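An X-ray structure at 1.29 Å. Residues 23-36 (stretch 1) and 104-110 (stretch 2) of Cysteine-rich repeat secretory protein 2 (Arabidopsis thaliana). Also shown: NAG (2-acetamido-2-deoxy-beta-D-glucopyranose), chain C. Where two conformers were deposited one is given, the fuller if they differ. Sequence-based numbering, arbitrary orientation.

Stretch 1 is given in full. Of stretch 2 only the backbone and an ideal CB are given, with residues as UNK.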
# COMPACT_ATOMS: atom_id res chain seq x y z
N GLY A 23 -12.04 13.11 -20.74
CA GLY A 23 -11.15 12.07 -21.12
C GLY A 23 -10.46 11.46 -19.89
O GLY A 23 -10.22 10.26 -19.89
N TYR A 24 -10.07 12.31 -18.95
CA TYR A 24 -9.40 11.81 -17.72
C TYR A 24 -10.31 10.78 -17.04
O TYR A 24 -9.83 9.67 -16.73
CB TYR A 24 -9.04 12.94 -16.76
CG TYR A 24 -8.14 12.45 -15.65
CD1 TYR A 24 -6.78 12.41 -15.86
CD2 TYR A 24 -8.65 11.92 -14.48
CE1 TYR A 24 -5.93 11.96 -14.87
CE2 TYR A 24 -7.81 11.45 -13.49
CZ TYR A 24 -6.45 11.46 -13.69
OH TYR A 24 -5.56 11.04 -12.73
N GLU A 25 -11.58 11.12 -16.82
CA GLU A 25 -12.53 10.22 -16.15
C GLU A 25 -12.60 8.91 -16.94
O GLU A 25 -12.52 7.82 -16.38
CB GLU A 25 -13.93 10.81 -16.02
CG GLU A 25 -14.88 9.86 -15.29
CD GLU A 25 -16.28 10.40 -15.07
OE1 GLU A 25 -16.74 11.14 -15.92
OE2 GLU A 25 -16.87 10.10 -14.02
N THR A 26 -12.74 8.98 -18.27
CA THR A 26 -12.88 7.81 -19.07
C THR A 26 -11.60 6.97 -19.01
O THR A 26 -11.64 5.75 -18.90
CB THR A 26 -13.20 8.18 -20.53
OG1 THR A 26 -14.40 8.95 -20.47
CG2 THR A 26 -13.35 6.97 -21.42
N ASN A 27 -10.44 7.62 -19.09
CA ASN A 27 -9.15 6.92 -19.03
C ASN A 27 -8.94 6.27 -17.65
O ASN A 27 -8.43 5.16 -17.58
CB ASN A 27 -8.01 7.86 -19.44
CG ASN A 27 -8.03 8.17 -20.93
OD1 ASN A 27 -8.56 7.39 -21.72
ND2 ASN A 27 -7.39 9.25 -21.32
N LEU A 28 -9.34 6.97 -16.61
CA LEU A 28 -9.26 6.44 -15.23
C LEU A 28 -10.07 5.14 -15.13
O LEU A 28 -9.60 4.12 -14.61
CB LEU A 28 -9.77 7.49 -14.25
CG LEU A 28 -9.92 7.04 -12.80
CD1 LEU A 28 -8.61 6.44 -12.28
CD2 LEU A 28 -10.39 8.18 -11.92
N ASN A 29 -11.31 5.16 -15.63
CA ASN A 29 -12.15 3.98 -15.53
C ASN A 29 -11.54 2.84 -16.32
O ASN A 29 -11.56 1.68 -15.87
CB ASN A 29 -13.60 4.26 -15.93
CG ASN A 29 -14.30 5.14 -14.91
OD1 ASN A 29 -14.00 5.06 -13.72
ND2 ASN A 29 -15.22 5.99 -15.35
N SER A 30 -10.94 3.14 -17.48
CA SER A 30 -10.24 2.12 -18.25
C SER A 30 -9.04 1.60 -17.47
O SER A 30 -8.79 0.40 -17.48
CB SER A 30 -9.80 2.62 -19.61
OG SER A 30 -10.86 3.29 -20.27
N LEU A 31 -8.28 2.51 -16.84
CA LEU A 31 -7.09 2.13 -16.04
C LEU A 31 -7.51 1.12 -14.96
O LEU A 31 -6.87 0.07 -14.79
CB LEU A 31 -6.48 3.37 -15.40
CG LEU A 31 -5.41 3.08 -14.34
CD1 LEU A 31 -4.14 2.63 -15.02
CD2 LEU A 31 -5.14 4.29 -13.46
N LEU A 32 -8.56 1.46 -14.22
CA LEU A 32 -9.00 0.65 -13.07
C LEU A 32 -9.45 -0.75 -13.52
O LEU A 32 -9.11 -1.72 -12.86
CB LEU A 32 -10.11 1.38 -12.32
CG LEU A 32 -9.70 2.69 -11.67
CD1 LEU A 32 -10.89 3.39 -11.07
CD2 LEU A 32 -8.61 2.46 -10.62
N SER A 33 -10.15 -0.85 -14.65
CA SER A 33 -10.56 -2.14 -15.19
C SER A 33 -9.33 -2.97 -15.57
O SER A 33 -9.30 -4.21 -15.41
CB SER A 33 -11.48 -1.96 -16.38
OG SER A 33 -12.72 -1.41 -15.96
N SER A 34 -8.30 -2.29 -16.07
CA SER A 34 -7.04 -2.93 -16.44
C SER A 34 -6.34 -3.53 -15.22
O SER A 34 -5.69 -4.57 -15.36
CB SER A 34 -6.14 -1.98 -17.14
OG SER A 34 -6.72 -1.64 -18.39
N PHE A 35 -6.39 -2.83 -14.08
CA PHE A 35 -5.81 -3.34 -12.83
C PHE A 35 -6.41 -4.71 -12.54
O PHE A 35 -5.68 -5.69 -12.25
CB PHE A 35 -6.12 -2.45 -11.63
CG PHE A 35 -5.44 -1.11 -11.52
CD1 PHE A 35 -4.35 -0.76 -12.30
CD2 PHE A 35 -5.91 -0.19 -10.60
CE1 PHE A 35 -3.72 0.46 -12.13
CE2 PHE A 35 -5.31 1.05 -10.46
CZ PHE A 35 -4.22 1.37 -11.22
N VAL A 36 -7.73 -4.79 -12.57
CA VAL A 36 -8.44 -6.03 -12.25
C VAL A 36 -7.96 -7.16 -13.18
O VAL A 36 -7.61 -8.22 -12.73
CB VAL A 36 -9.96 -5.85 -12.34
CG1 VAL A 36 -10.67 -7.20 -12.30
CG2 VAL A 36 -10.50 -4.93 -11.26
N UNK A 104 -3.41 -2.51 -2.58
CA UNK A 104 -3.66 -1.09 -2.78
C UNK A 104 -3.91 -0.83 -4.27
O UNK A 104 -3.43 -1.61 -5.11
CB UNK A 104 -2.49 -0.25 -2.27
N UNK A 105 -4.60 0.27 -4.56
CA UNK A 105 -4.63 0.86 -5.88
C UNK A 105 -4.28 2.34 -5.75
O UNK A 105 -4.56 2.97 -4.72
CB UNK A 105 -6.00 0.67 -6.54
N UNK A 106 -3.63 2.89 -6.78
CA UNK A 106 -3.19 4.25 -6.72
C UNK A 106 -3.16 4.81 -8.14
O UNK A 106 -2.64 4.16 -9.04
CB UNK A 106 -1.82 4.35 -6.04
N UNK A 107 -3.69 6.03 -8.29
CA UNK A 107 -3.67 6.70 -9.59
C UNK A 107 -3.49 8.20 -9.39
O UNK A 107 -3.80 8.75 -8.37
CB UNK A 107 -4.95 6.41 -10.37
N UNK A 108 -2.98 8.84 -10.44
CA UNK A 108 -2.70 10.24 -10.42
C UNK A 108 -2.58 10.70 -11.87
O UNK A 108 -2.51 9.88 -12.78
CB UNK A 108 -1.44 10.54 -9.61
N UNK A 109 -2.55 12.03 -12.04
CA UNK A 109 -2.49 12.67 -13.37
C UNK A 109 -1.04 13.04 -13.73
O UNK A 109 -0.79 13.79 -14.65
CB UNK A 109 -3.37 13.92 -13.40
N UNK A 110 -0.08 12.49 -12.99
CA UNK A 110 1.33 12.53 -13.32
C UNK A 110 1.95 11.24 -12.80
O UNK A 110 1.38 10.60 -11.91
CB UNK A 110 2.01 13.76 -12.73
C1 NAG C . -2.90 17.52 -12.60
C2 NAG C . -2.14 18.41 -13.59
C3 NAG C . -1.78 19.73 -12.94
C4 NAG C . -3.03 20.38 -12.41
C5 NAG C . -3.86 19.42 -11.53
C6 NAG C . -5.24 19.98 -11.24
C7 NAG C . -0.80 17.21 -15.23
C8 NAG C . 0.53 16.63 -15.57
N2 NAG C . -0.91 17.80 -14.05
O3 NAG C . -1.17 20.55 -13.94
O4 NAG C . -2.67 21.55 -11.65
O5 NAG C . -4.08 18.17 -12.19
O6 NAG C . -5.95 20.20 -12.48
O7 NAG C . -1.75 17.14 -16.01

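The helix of stretch 1 and the strand 104-108 run nearly antiparallel, at 153° with axes 10.3 Å apart at closest approach. Along the strand, CA-to-CB bonds alternate, so odd positions should meet the helix.

Position 104 has extended angles (-134/157), and no atom of stretch 1 lies within 5.5 Å of its ideal CB. The helix sets no demand here, and many residues would fit. It is Leu104, which makes no contact with stretch 1.

Position 105 points toward the helix. Its ideal CB lies 4.0 Å from Phe35 CE2 and 5.2 Å from Leu32 CD2, a wholly apolar setting in which valine, isoleucine, leucine or methionine would be plausible; the extended backbone (-128/148) is compatible with a beta-branched residue. The residue is Ile105. Its CG2 packs 3.8 Å from Phe35 CD2, while CD1 reaches 4.2 Å from Leu32 CD2, so its two branches meet different helix residues.

At 106 CA-to-CB points away, leaving almost any side chain possible, polar ones included. Only the backbone comes close: O of this position sits at the edge of the Phe35 ring, 3.9 Å from CZ. The residue is Arg106, whose guanidinium is hydrogen-bonded elsewhere in the structure.

Position 107 again points toward the helix, its ideal CB 3.8 Å from Leu31 CD2, 4.1 Å from Leu28 CD1 and 5.2 Å from Phe35 CZ. These leucine methyls favour a large apolar or aromatic group, though the evidence does not separate phenylalanine, tyrosine, leucine or methionine. The residue is Tyr107, with the largest covered area in the strand, 89 Å². With chi1 at 56° (p), its ring lies under Leu28 CD1, which is 3.5 Å from the ring centroid and 11° off the normal, a CH-pi contact. Leu31 CD2 packs 3.7 Å from Tyr107 CB, and Leu32 CD2 approaches Tyr107 CD2 at 4.0 Å.

Position 108 points away, with Tyr24 OH 5.2 Å from its ideal CB; a polar residue would be reasonable. It is Asp108, whose OD1 accepts a hydrogen bond from the backbone N of position 109 at 2.8 Å and whose OD2 is taken up with position 110.

Position 109 leaves the strand (-97/15). Its ideal CB is 3.5 Å from Tyr24 CE1, close quarters at the root, but the visible NAG C1 lies nearby, which makes asparagine the strong choice. Asn109 starts toward the helix, and its end leads away: ND2 is bonded to NAG C1 at 1.4 Å.

Position 110 points away into space free of stretch 1, suiting many residues; Lys110 folds back, its NZ 3.0 Å from Asp108 OD2 in a salt bridge.

Stretch 2, residues 104-110: LIRYDNK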
# COMPACT_ATOMS: atom_id res chain seq x y z
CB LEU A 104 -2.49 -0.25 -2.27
CG LEU A 104 -1.14 -0.45 -2.98
CD1 LEU A 104 -0.99 0.48 -4.20
CD2 LEU A 104 0.02 -0.24 -2.01
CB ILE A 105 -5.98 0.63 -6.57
CG1 ILE A 105 -7.14 1.24 -5.80
CG2 ILE A 105 -6.18 -0.84 -6.87
CD1 ILE A 105 -8.45 1.27 -6.58
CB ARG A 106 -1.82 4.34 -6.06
CG ARG A 106 -1.33 5.74 -5.74
CD ARG A 106 0.01 5.62 -5.02
NE ARG A 106 0.54 6.90 -4.58
CZ ARG A 106 1.38 7.05 -3.57
NH1 ARG A 106 1.94 5.98 -3.04
NH2 ARG A 106 1.65 8.26 -3.11
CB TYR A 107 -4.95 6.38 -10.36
CG TYR A 107 -6.24 6.71 -9.66
CD1 TYR A 107 -6.80 7.98 -9.73
CD2 TYR A 107 -6.95 5.74 -8.99
CE1 TYR A 107 -8.00 8.27 -9.10
CE2 TYR A 107 -8.15 6.01 -8.36
CZ TYR A 107 -8.70 7.27 -8.45
OH TYR A 107 -9.90 7.50 -7.85
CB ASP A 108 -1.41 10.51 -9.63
CG ASP A 108 -1.27 11.94 -9.13
OD1 ASP A 108 -2.18 12.75 -9.37
OD2 ASP A 108 -0.24 12.23 -8.50
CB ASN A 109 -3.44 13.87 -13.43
CG ASN A 109 -2.94 15.08 -12.68
OD1 ASN A 109 -2.25 14.96 -11.67
ND2 ASN A 109 -3.28 16.26 -13.18
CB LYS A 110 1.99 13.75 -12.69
CG LYS A 110 1.99 13.75 -11.17
CD LYS A 110 2.58 14.99 -10.53
CE LYS A 110 2.36 15.03 -9.03
NZ LYS A 110 0.92 14.94 -8.68
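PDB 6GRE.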